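Local atomic coordinates of glycerol-3-phosphate dehydrogenase [NAD(+)] (Dunaliella salina, PDB entry 6IUY), a protein that probably interconverts sn-glycerol 3-phosphate and dihydroxyacetone phosphate using NAD, and also carries a haloacid dehalogenase-like hydrolase region. Residues A[393-396]-A[397-401]; A[452-455]-A[456-460]. All coordinates share one frame; numbering follows the deposited sequence.

Contact 1 (A[393-396]-A[397-401]); sequences SQMV and SRILG
M395 and I399 run side by side in the same direction, with M395 CG 3.8 Å from I399 CD1. M395 can take this place because its CG stands anti to the backbone N (chi1 176°). Beneath them I399 N donates to M395 O at 3.1 Å, and I399 CB sits 3.4 Å from that oxygen. One residue on, V396 CG1 and L400 CD1 meet more loosely, at 4.2 Å, while L400 N reaches V396 O at 2.9 Å. Four successive bonds from residue i+4 to residue i, starting with S397 N to S393 O at 3.2 Å, identify the end of an alpha-helix, 392-400. Its beta-alpha-beta crossover joins the parallel strands 374-377 and 404-408 of the nucleotide-binding sheet, with hairpin 382-385/388-391 inserted before the helix. G401 leaves helical geometry with a positive phi of 69°, and its N makes a weak bond back to S397 O. S397 OG, beside its own backbone N (chi1 -68°), bonds I402 O just past the helix end; Q394 OE1 bonds L391 N before its start. Further out, I399 packs on H357, C360 and A364 of helix 356-366, whereas V396 and L400 touch F349 of strand 346-349.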
ATOM      1  N   SER A 393       1.814  13.411  18.196  1.00 42.91           N
ATOM      2  CA  SER A 393       1.317  14.645  17.611  1.00 43.91           C
ATOM      3  C   SER A 393       0.019  15.084  18.301  1.00 45.27           C
ATOM      4  O   SER A 393      -0.239  16.279  18.439  1.00 45.43           O
ATOM      5  CB  SER A 393       1.105  14.498  16.108  1.00 42.78           C
ATOM      6  OG  SER A 393      -0.204  14.034  15.829  1.00 44.52           O
ATOM      7  N   GLN A 394      -0.784  14.131  18.763  1.00 43.96           N
ATOM      8  CA  GLN A 394      -1.997  14.499  19.476  1.00 44.02           C
ATOM      9  C   GLN A 394      -1.634  14.986  20.869  1.00 48.61           C
ATOM     10  O   GLN A 394      -2.342  15.800  21.450  1.00 49.92           O
ATOM     11  CB  GLN A 394      -2.982  13.327  19.572  1.00 44.94           C
ATOM     12  CG  GLN A 394      -3.294  12.631  18.241  1.00 45.22           C
ATOM     13  CD  GLN A 394      -4.139  11.380  18.438  1.00 43.97           C
ATOM     14  OE1 GLN A 394      -3.729  10.431  19.110  1.00 45.76           O
ATOM     15  NE2 GLN A 394      -5.339  11.390  17.884  1.00 44.51           N
ATOM     16  N   MET A 395      -0.529  14.478  21.403  1.00 44.10           N
ATOM     17  CA  MET A 395      -0.072  14.850  22.732  1.00 45.93           C
ATOM     18  C   MET A 395       0.420  16.287  22.731  1.00 47.74           C
ATOM     19  O   MET A 395       0.154  17.047  23.658  1.00 46.30           O
ATOM     20  CB  MET A 395       1.037  13.911  23.195  1.00 46.39           C
ATOM     21  CG  MET A 395       1.642  14.292  24.522  1.00 44.91           C
ATOM     22  SD  MET A 395       3.096  13.295  24.890  1.00 48.87           S
ATOM     23  CE  MET A 395       2.366  11.678  25.068  1.00 41.15           C
ATOM     24  N   VAL A 396       1.119  16.663  21.667  1.00 43.13           N
ATOM     25  CA  VAL A 396       1.671  17.997  21.561  1.00 44.94           C
ATOM     26  C   VAL A 396       0.573  19.037  21.403  1.00 51.03           C
ATOM     27  O   VAL A 396       0.610  20.104  22.029  1.00 47.44           O
ATOM     28  CB  VAL A 396       2.647  18.093  20.393  1.00 44.55           C
ATOM     29  CG1 VAL A 396       2.941  19.559  20.058  1.00 43.80           C
ATOM     30  CG2 VAL A 396       3.920  17.330  20.729  1.00 38.26           C
ATOM     31  N   SER A 397      -0.415  18.719  20.578  1.00 47.75           N
ATOM     32  CA  SER A 397      -1.534  19.623  20.347  1.00 49.77           C
ATOM     33  C   SER A 397      -2.342  19.846  21.618  1.00 50.28           C
ATOM     34  O   SER A 397      -2.616  20.975  21.995  1.00 55.30           O
ATOM     35  CB  SER A 397      -2.445  19.080  19.237  1.00 51.42           C
ATOM     36  OG  SER A 397      -1.777  19.126  17.987  1.00 56.52           O
ATOM     37  N   ARG A 398      -2.720  18.762  22.277  1.00 44.72           N
ATOM     38  CA  ARG A 398      -3.541  18.866  23.460  1.00 47.83           C
ATOM     39  C   ARG A 398      -2.844  19.608  24.607  1.00 52.95           C
ATOM     40  O   ARG A 398      -3.463  20.417  25.285  1.00 50.31           O
ATOM     41  CB  ARG A 398      -3.971  17.477  23.928  1.00 45.52           C
ATOM     42  CG  ARG A 398      -4.661  17.491  25.290  1.00 51.52           C
ATOM     43  CD  ARG A 398      -5.227  16.131  25.637  1.00 61.91           C
ATOM     44  NE  ARG A 398      -6.243  15.725  24.667  1.00 71.40           N
ATOM     45  CZ  ARG A 398      -7.533  16.027  24.778  1.00 71.71           C
ATOM     46  NH1 ARG A 398      -7.959  16.735  25.819  1.00 71.26           N
ATOM     47  NH2 ARG A 398      -8.393  15.625  23.851  1.00 68.03           N
ATOM     48  N   ILE A 399      -1.564  19.334  24.829  1.00 51.00           N
ATOM     49  CA  ILE A 399      -0.894  19.850  26.016  1.00 51.48           C
ATOM     50  C   ILE A 399      -0.241  21.214  25.783  1.00 52.24           C
ATOM     51  O   ILE A 399      -0.212  22.040  26.681  1.00 51.36           O
ATOM     52  CB  ILE A 399       0.179  18.884  26.516  1.00 48.23           C
ATOM     53  CG1 ILE A 399      -0.469  17.642  27.132  1.00 47.69           C
ATOM     54  CG2 ILE A 399       1.077  19.594  27.518  1.00 42.86           C
ATOM     55  CD1 ILE A 399       0.513  16.493  27.361  1.00 44.99           C
ATOM     56  N   LEU A 400       0.271  21.439  24.579  1.00 43.09           N
ATOM     57  CA  LEU A 400       0.950  22.675  24.253  1.00 42.86           C
ATOM     58  C   LEU A 400       0.089  23.613  23.419  1.00 47.51           C
ATOM     59  O   LEU A 400       0.460  24.770  23.205  1.00 48.62           O
ATOM     60  CB  LEU A 400       2.257  22.377  23.511  1.00 45.11           C
ATOM     61  CG  LEU A 400       3.289  21.636  24.370  1.00 45.28           C
ATOM     62  CD1 LEU A 400       4.535  21.296  23.556  1.00 42.46           C
ATOM     63  CD2 LEU A 400       3.639  22.502  25.572  1.00 46.80           C
ATOM     64  N   GLY A 401      -1.043  23.112  22.929  1.00 45.72           N
ATOM     65  CA  GLY A 401      -1.991  23.934  22.190  1.00 47.09           C
ATOM     66  C   GLY A 401      -1.523  24.415  20.833  1.00 48.78           C
ATOM     67  O   GLY A 401      -1.994  25.431  20.321  1.00 50.68           O
TER

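Contact 2 (A[452-455]-A[456-460]); sequences ADVP and GAEMC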
ATOM      1  N   ALA A 452      -1.502  14.738   3.441  1.00 48.36           N
ATOM      2  CA  ALA A 452      -2.380  15.368   4.409  1.00 47.28           C
ATOM      3  C   ALA A 452      -2.736  14.419   5.559  1.00 49.86           C
ATOM      4  O   ALA A 452      -3.181  14.881   6.615  1.00 50.63           O
ATOM      5  CB  ALA A 452      -3.623  15.870   3.730  1.00 44.13           C
ATOM      6  N   ASP A 453      -2.511  13.110   5.381  1.00 42.89           N
ATOM      7  CA  ASP A 453      -3.004  12.098   6.337  1.00 44.68           C
ATOM      8  C   ASP A 453      -2.123  11.923   7.585  1.00 45.50           C
ATOM      9  O   ASP A 453      -1.395  10.925   7.701  1.00 41.49           O
ATOM     10  CB  ASP A 453      -3.155  10.721   5.644  1.00 40.00           C
ATOM     11  CG  ASP A 453      -3.849   9.687   6.534  1.00 45.01           C
ATOM     12  OD1 ASP A 453      -4.155   9.994   7.707  1.00 45.99           O
ATOM     13  OD2 ASP A 453      -4.093   8.554   6.068  1.00 52.83           O
ATOM     14  N   VAL A 454      -2.212  12.853   8.538  1.00 47.58           N
ATOM     15  CA  VAL A 454      -1.368  12.776   9.733  1.00 40.71           C
ATOM     16  C   VAL A 454      -1.727  11.564  10.610  1.00 40.91           C
ATOM     17  O   VAL A 454      -0.842  10.881  11.128  1.00 42.97           O
ATOM     18  CB  VAL A 454      -1.457  14.069  10.601  1.00 45.52           C
ATOM     19  CG1 VAL A 454      -0.830  13.831  11.973  1.00 40.10           C
ATOM     20  CG2 VAL A 454      -0.766  15.248   9.910  1.00 42.17           C
ATOM     21  N   PRO A 455      -3.023  11.294  10.791  1.00 40.31           N
ATOM     22  CA  PRO A 455      -3.339  10.124  11.617  1.00 45.32           C
ATOM     23  C   PRO A 455      -2.862   8.787  11.012  1.00 46.94           C
ATOM     24  O   PRO A 455      -2.549   7.868  11.765  1.00 41.44           O
ATOM     25  CB  PRO A 455      -4.872  10.164  11.737  1.00 43.00           C
ATOM     26  CG  PRO A 455      -5.349  11.211  10.799  1.00 43.74           C
ATOM     27  CD  PRO A 455      -4.208  12.116  10.474  1.00 43.32           C
ATOM     28  N   GLY A 456      -2.783   8.677   9.688  1.00 48.03           N
ATOM     29  CA  GLY A 456      -2.380   7.411   9.077  1.00 46.12           C
ATOM     30  C   GLY A 456      -0.876   7.180   9.092  1.00 41.27           C
ATOM     31  O   GLY A 456      -0.413   6.085   9.437  1.00 42.58           O
ATOM     32  N   ALA A 457      -0.122   8.206   8.704  1.00 36.09           N
ATOM     33  CA  ALA A 457       1.335   8.190   8.757  1.00 39.93           C
ATOM     34  C   ALA A 457       1.815   7.883  10.166  1.00 40.42           C
ATOM     35  O   ALA A 457       2.699   7.034  10.378  1.00 38.10           O
ATOM     36  CB  ALA A 457       1.918   9.535   8.295  1.00 38.80           C
ATOM     37  N   GLU A 458       1.219   8.573  11.130  1.00 40.34           N
ATOM     38  CA  GLU A 458       1.728   8.531  12.480  1.00 43.30           C
ATOM     39  C   GLU A 458       1.431   7.186  13.108  1.00 36.20           C
ATOM     40  O   GLU A 458       2.277   6.632  13.783  1.00 37.05           O
ATOM     41  CB  GLU A 458       1.146   9.667  13.336  1.00 42.79           C
ATOM     42  CG  GLU A 458       1.904   9.835  14.639  1.00 44.46           C
ATOM     43  CD  GLU A 458       1.480  11.059  15.422  1.00 48.15           C
ATOM     44  OE1 GLU A 458       0.339  11.516  15.224  1.00 44.65           O
ATOM     45  OE2 GLU A 458       2.296  11.556  16.237  1.00 43.28           O
ATOM     46  N   MET A 459       0.231   6.658  12.890  1.00 39.55           N
ATOM     47  CA  MET A 459      -0.128   5.361  13.466  1.00 42.15           C
ATOM     48  C   MET A 459       0.669   4.219  12.803  1.00 40.63           C
ATOM     49  O   MET A 459       1.032   3.241  13.463  1.00 37.08           O
ATOM     50  CB  MET A 459      -1.637   5.115  13.343  1.00 41.21           C
ATOM     51  CG  MET A 459      -2.096   3.856  14.031  1.00 39.83           C
ATOM     52  SD  MET A 459      -2.058   3.909  15.834  1.00 42.45           S
ATOM     53  CE  MET A 459      -3.578   4.812  16.128  1.00 40.18           C
ATOM     54  N   CYS A 460       0.974   4.359  11.514  1.00 34.91           N
ATOM     55  CA  CYS A 460       1.854   3.393  10.851  1.00 39.13           C
ATOM     56  C   CYS A 460       3.253   3.410  11.436  1.00 40.90           C
ATOM     57  O   CYS A 460       3.810   2.364  11.737  1.00 36.66           O
ATOM     58  CB  CYS A 460       1.963   3.666   9.345  1.00 40.26           C
ATOM     59  SG  CYS A 460       0.534   3.112   8.416  1.00 44.71           S
TER
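Two main-chain N-H groups converge on D453 O: A457 N meets it at 3.2 Å, almost straight and close to the C=O direction, and G456 N adds a weak, bent bond at 3.3 Å. D453 is the N-cap of helix 454-477, which follows the last strand, 446-451, of the nucleotide-binding sheet. The capping bond itself is shorter, with D453 OD1 2.7 Å from G456 N. That N-H comes from above the carboxylate, 56° out of its plane. With CG anti to the backbone N (chi1 -172°), the D453 carboxylate lies beside its own carbonyl, which brings both acceptors to G456 N. D453 OD2 is held separately by T510 OG1 and R507 N, so the cap also joins the helix start to the loop that follows helix 481-502. A carboxylate at a helix N terminus would be favoured electrostatically.

Past the cap, P455 occupies the first turn, where its lack of an N-H costs no helical bond. E458 N donates to V454 O at 3.1 Å, and the two side chains lie side by side, V454 CG1 being 4.2 Å from E458 OE1. E458 is extended beyond CG and its side chain touches L391 and V406, and OE1 finds its polar partner in S393. M459 instead bends at chi2 and chi3 and packs against F498, C499 and I502 of helix 481-502. Its N meets P455 O at 3.2 Å from 44° out of the carbonyl plane, and M459 CB lies 3.3 Å from the same oxygen.

Following the chain from the N terminus, contact 1 comes first, within helix 392-400, complete before contact 2 opens at the start of helix 454-477. The two are in series, neither nesting nor crossing: contact 1 closes turns at a helix end, contact 2 an N-cap and first turn. Between them the chain passes through strands 404-408, 422-427 and 446-451 at one side of the eight-stranded sheet. Their centres lie about 15 Å apart, yet they touch: S393 OG is 2.6 Å from E458 OE1, a probable hydrogen bond, and 3.9 Å from V454 CG1. This bond would tie the start of a crossover helix in the N-terminal family region to the first helix of the C-terminal region.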